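Transcriptional repressor PadR (Bacillus cereus, PDB 6JYI) probably binds DNA as a dimeric transcription factor of the PadR-like family, through a winged helix-turn-helix domain. Local coordinates at residues Q52-E56 with G57-K61; L137-E140 with K141-G145. All coordinates share one frame; numbering follows the deposited sequence.

From the N terminus the chain runs through helices 8-19 and 24-35 to helix 46-55, where contact 1 turns it directly into strand 59-64, the first strand of the two-stranded antiparallel wing. Strand 72-77 completes the wing, and helices 79-89 and 101-107 lead to the long helix 114-142, whose last turn is contact 2, at the start of the link to helix 148-175. Each contact is local, with no residues between its segments; contact 1 closes before contact 2 opens, and they neither nest nor cross. The centres of contacts 1 and 2 lie about 27 Å apart; contact 1 belongs to the winged-helix part, whereas W142 and R143 of contact 2 tie the C-terminal helices back to it.

Contact 1: residues Q52-E56 with G57-K61; sequences QLENE and GKIKK
L53 O accepts a 2.9 Å hydrogen bond from K58 N, and a weak one from I59 N, as helix 46-55 ends in a Schellman motif and passes into the wing of a winged helix-turn-helix domain. G57 takes the positive phi, 85°, that the motif requires; its N donates to E54 O from above the carbonyl plane, with a C=O...N angle of 110°. Beneath the turn, L53 CB packs 3.8 Å from I59 CG1, while L53 CD2 lies against CB and CG of K58, the two side chains crossing at about a right angle. E54 runs its extended chain over I59, CG being 3.7 Å from I59 CG1, and its CA makes a CA-H...O contact of 3.4 Å with I59 O. The chain of K58 bends at chi2 (-50°) and brings NZ to E56 OE1 in a long salt bridge of 3.6 Å. R10 of helix 8-19 is the stronger partner of that oxygen. Q52 steadies the other one: NE2 meets the anti lone pair of E56 OE2, with OE2 lying almost in the amide plane of Q52. Further out, L14 and L17 of the same helix as R10 touch I59, and K60 pairs through its backbone with F76 on the neighbouring strand. Two waters bridge the helix end and the strand: one donates to both E54 O and I59 O, and another links K61 N to E54 OE1, at 2.9 and 2.6 Å.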
loop_
_atom_site.group_PDB
_atom_site.type_symbol
_atom_site.label_atom_id
_atom_site.label_comp_id
_atom_site.label_asym_id
_atom_site.label_seq_id
_atom_site.Cartn_x
_atom_site.Cartn_y
_atom_site.Cartn_z
ATOM N N GLN A 52 -20.405 10.468 9.436
ATOM C CA GLN A 52 -20.190 9.898 10.764
ATOM C C GLN A 52 -19.494 10.908 11.690
ATOM O O GLN A 52 -19.863 11.078 12.876
ATOM C CB GLN A 52 -19.372 8.617 10.669
ATOM C CG GLN A 52 -19.166 7.908 12.052
ATOM C CD GLN A 52 -20.474 7.611 12.757
ATOM O OE1 GLN A 52 -21.472 7.254 12.116
ATOM N NE2 GLN A 52 -20.489 7.753 14.093
ATOM N N LEU A 53 -18.504 11.587 11.136
ATOM C CA LEU A 53 -17.760 12.590 11.893
ATOM C C LEU A 53 -18.722 13.732 12.266
ATOM O O LEU A 53 -18.652 14.266 13.368
ATOM C CB LEU A 53 -16.552 13.085 11.096
ATOM C CG LEU A 53 -15.421 12.069 10.935
ATOM C CD1 LEU A 53 -14.431 12.591 9.911
ATOM C CD2 LEU A 53 -14.699 11.768 12.306
ATOM N N GLU A 54 -19.633 14.082 11.384
ATOM C CA GLU A 54 -20.602 15.134 11.707
ATOM C C GLU A 54 -21.551 14.629 12.791
ATOM O O GLU A 54 -21.895 15.345 13.733
ATOM C CB GLU A 54 -21.485 15.438 10.528
ATOM C CG GLU A 54 -20.831 16.044 9.334
ATOM C CD GLU A 54 -21.864 16.162 8.224
ATOM O OE1 GLU A 54 -22.776 16.995 8.387
ATOM O OE2 GLU A 54 -21.779 15.376 7.252
ATOM N N ASN A 55 -22.010 13.391 12.629
ATOM C CA ASN A 55 -22.948 12.817 13.614
ATOM C C ASN A 55 -22.330 12.809 15.015
ATOM O O ASN A 55 -23.041 12.926 16.018
ATOM C CB ASN A 55 -23.327 11.381 13.239
ATOM C CG ASN A 55 -24.313 11.306 12.093
ATOM O OD1 ASN A 55 -24.661 10.205 11.648
ATOM N ND2 ASN A 55 -24.790 12.452 11.620
ATOM N N GLU A 56 -21.028 12.609 15.086
ATOM C CA GLU A 56 -20.326 12.584 16.391
ATOM C C GLU A 56 -19.864 13.940 16.876
ATOM O O GLU A 56 -19.286 14.028 17.951
ATOM C CB GLU A 56 -19.079 11.698 16.346
ATOM C CG GLU A 56 -19.332 10.243 16.072
ATOM C CD GLU A 56 -18.039 9.456 15.975
ATOM O OE1 GLU A 56 -17.008 9.929 16.508
ATOM O OE2 GLU A 56 -18.051 8.371 15.365
ATOM N N GLY A 57 -20.006 14.980 16.058
ATOM C CA GLY A 57 -19.583 16.305 16.476
ATOM C C GLY A 57 -18.118 16.626 16.255
ATOM O O GLY A 57 -17.621 17.595 16.805
ATOM N N LYS A 58 -17.438 15.830 15.439
ATOM C CA LYS A 58 -15.994 16.018 15.178
ATOM C C LYS A 58 -15.777 17.060 14.080
ATOM O O LYS A 58 -14.708 17.678 13.992
ATOM C CB LYS A 58 -15.326 14.748 14.717
ATOM C CG LYS A 58 -15.441 13.538 15.589
ATOM C CD LYS A 58 -15.084 13.815 16.986
ATOM C CE LYS A 58 -14.693 12.482 17.660
ATOM N NZ LYS A 58 -15.502 12.292 18.756
ATOM N N ILE A 59 -16.762 17.190 13.202
ATOM C CA ILE A 59 -16.773 18.197 12.179
ATOM C C ILE A 59 -18.185 18.758 12.090
ATOM O O ILE A 59 -19.132 18.120 12.576
ATOM C CB ILE A 59 -16.283 17.619 10.790
ATOM C CG1 ILE A 59 -17.314 16.651 10.181
ATOM C CG2 ILE A 59 -14.926 16.897 10.918
ATOM C CD1 ILE A 59 -16.905 16.088 8.825
ATOM N N LYS A 60 -18.328 19.903 11.426
ATOM C CA LYS A 60 -19.616 20.500 11.193
ATOM C C LYS A 60 -19.703 20.968 9.752
ATOM O O LYS A 60 -18.741 21.475 9.220
ATOM C CB LYS A 60 -19.842 21.685 12.170
ATOM N N LYS A 61 -20.840 20.748 9.115
ATOM C CA LYS A 61 -21.054 21.201 7.742
ATOM C C LYS A 61 -21.781 22.554 7.828
ATOM O O LYS A 61 -22.815 22.619 8.453
ATOM C CB LYS A 61 -21.905 20.180 7.003
ATOM C CG LYS A 61 -22.055 20.410 5.500
ATOM C CD LYS A 61 -22.795 19.236 4.852
ATOM C CE LYS A 61 -23.464 19.659 3.572
ATOM N NZ LYS A 61 -24.829 19.055 3.377
HETATM O O HOH W 1 -21.322 18.288 13.887
HETATM O O HOH W 2 -22.960 19.015 10.069
#

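Contact 2: residues L137-E140 with K141-G145; sequences LKYE and KWRVG
R143 leaves the end of helix 114-142 with its CB 3.4 Å from Y139 O, the oxygen that also accepts the 2.8 Å bond from R143 N. CG comes next and lies obliquely to the Y139 ring, 4.4 Å from Y139 CD2. Bends at chi2 (-84°) and chi3 (68°) then fold the chain back, so that NE donates to W142 O at 3.1 Å from above the carbonyl plane. At the tip, NH1 forms a salt bridge with E150 of helix 148-175 and NH2 bonds to Q19 OE1, while the side chain also packs on Y107 of the second subunit. This is the C-terminal end of a long helix: K141 N to L137 O and W142 N to K138 O continue the i to i+4 pattern, and R143 is the first residue to leave helical angles. The W142 ring brings CD1 to 3.4 Å from K138 O and has K141 CG above one face, toward the rim; its NE1 hydrogen-bonds D33 OD2 of helix 24-35. Y139, buried, touches F38 and I146 and hydrogen-bonds through OH to S153 OG. Out at the surface, V144 CG1 rests 3.6 Å from E140 O.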
loop_
_atom_site.group_PDB
_atom_site.type_symbol
_atom_site.label_atom_id
_atom_site.label_comp_id
_atom_site.label_asym_id
_atom_site.label_seq_id
_atom_site.Cartn_x
_atom_site.Cartn_y
_atom_site.Cartn_z
ATOM N N LEU A 137 3.228 18.087 -9.380
ATOM C CA LEU A 137 2.307 19.179 -9.701
ATOM C C LEU A 137 1.112 19.258 -8.721
ATOM O O LEU A 137 0.685 20.345 -8.297
ATOM C CB LEU A 137 1.824 19.006 -11.126
ATOM C CG LEU A 137 2.730 19.611 -12.222
ATOM C CD1 LEU A 137 1.995 19.551 -13.544
ATOM C CD2 LEU A 137 3.167 21.050 -11.910
ATOM N N LYS A 138 0.606 18.102 -8.325
ATOM C CA LYS A 138 -0.483 18.068 -7.347
ATOM C C LYS A 138 -0.080 18.583 -5.957
ATOM O O LYS A 138 -0.885 19.204 -5.290
ATOM C CB LYS A 138 -1.048 16.661 -7.268
ATOM C CG LYS A 138 -1.634 16.161 -8.598
ATOM C CD LYS A 138 -2.574 17.158 -9.225
ATOM C CE LYS A 138 -3.405 16.542 -10.331
ATOM N NZ LYS A 138 -4.043 17.617 -11.101
ATOM N N TYR A 139 1.154 18.345 -5.519
ATOM C CA TYR A 139 1.599 18.902 -4.221
ATOM C C TYR A 139 1.710 20.429 -4.274
ATOM O O TYR A 139 1.409 21.102 -3.313
ATOM C CB TYR A 139 2.925 18.281 -3.765
ATOM C CG TYR A 139 2.804 17.049 -2.914
ATOM C CD1 TYR A 139 2.335 15.858 -3.443
ATOM C CD2 TYR A 139 3.176 17.066 -1.583
ATOM C CE1 TYR A 139 2.273 14.711 -2.673
ATOM C CE2 TYR A 139 3.092 15.922 -0.792
ATOM C CZ TYR A 139 2.646 14.752 -1.349
ATOM O OH TYR A 139 2.566 13.620 -0.577
ATOM N N GLU A 140 2.101 20.987 -5.418
ATOM C CA GLU A 140 2.141 22.442 -5.577
ATOM C C GLU A 140 0.738 23.078 -5.570
ATOM O O GLU A 140 0.589 24.226 -5.160
ATOM C CB GLU A 140 2.909 22.821 -6.857
ATOM C CG GLU A 140 4.382 22.349 -6.813
ATOM C CD GLU A 140 5.175 22.640 -8.097
ATOM O OE1 GLU A 140 4.576 22.854 -9.185
ATOM O OE2 GLU A 140 6.430 22.625 -7.993
ATOM N N LYS A 141 -0.266 22.345 -6.055
ATOM C CA LYS A 141 -1.663 22.759 -5.994
ATOM C C LYS A 141 -2.218 22.676 -4.554
ATOM O O LYS A 141 -2.822 23.622 -4.054
ATOM C CB LYS A 141 -2.508 21.882 -6.937
ATOM C CG LYS A 141 -4.028 22.166 -6.891
ATOM C CD LYS A 141 -4.822 21.296 -7.908
ATOM C CE LYS A 141 -6.327 21.610 -7.858
ATOM N NZ LYS A 141 -7.157 20.604 -8.591
ATOM N N TRP A 142 -1.997 21.551 -3.883
ATOM C CA TRP A 142 -2.613 21.321 -2.557
ATOM C C TRP A 142 -1.826 21.839 -1.363
ATOM O O TRP A 142 -2.437 22.168 -0.334
ATOM C CB TRP A 142 -2.959 19.841 -2.349
ATOM C CG TRP A 142 -4.115 19.461 -3.213
ATOM C CD1 TRP A 142 -4.090 18.623 -4.295
ATOM C CD2 TRP A 142 -5.467 19.955 -3.119
ATOM N NE1 TRP A 142 -5.326 18.540 -4.857
ATOM C CE2 TRP A 142 -6.196 19.360 -4.172
ATOM C CE3 TRP A 142 -6.128 20.816 -2.243
ATOM C CZ2 TRP A 142 -7.561 19.587 -4.362
ATOM C CZ3 TRP A 142 -7.496 21.063 -2.449
ATOM C CH2 TRP A 142 -8.189 20.440 -3.494
ATOM N N ARG A 143 -0.504 21.917 -1.493
ATOM C CA ARG A 143 0.329 22.373 -0.389
ATOM C C ARG A 143 1.130 23.594 -0.833
ATOM O O ARG A 143 2.361 23.537 -1.006
ATOM C CB ARG A 143 1.280 21.274 0.083
ATOM C CG ARG A 143 0.601 19.952 0.583
ATOM C CD ARG A 143 0.179 20.061 2.025
ATOM N NE ARG A 143 -0.903 21.018 2.161
ATOM C CZ ARG A 143 -1.138 21.840 3.185
ATOM N NH1 ARG A 143 -0.372 21.893 4.274
ATOM N NH2 ARG A 143 -2.181 22.641 3.094
ATOM N N VAL A 144 0.410 24.681 -1.037
ATOM C CA VAL A 144 1.044 25.965 -1.217
ATOM C C VAL A 144 1.583 26.278 0.190
ATOM O O VAL A 144 0.894 26.121 1.222
ATOM C CB VAL A 144 0.102 27.078 -1.786
ATOM C CG1 VAL A 144 -0.839 26.507 -2.824
ATOM C CG2 VAL A 144 -0.665 27.774 -0.689
ATOM N N GLY A 145 2.829 26.649 0.237
ATOM C CA GLY A 145 3.479 26.861 1.500
ATOM C C GLY A 145 4.061 25.563 2.010
ATOM O O GLY A 145 4.315 25.452 3.189
#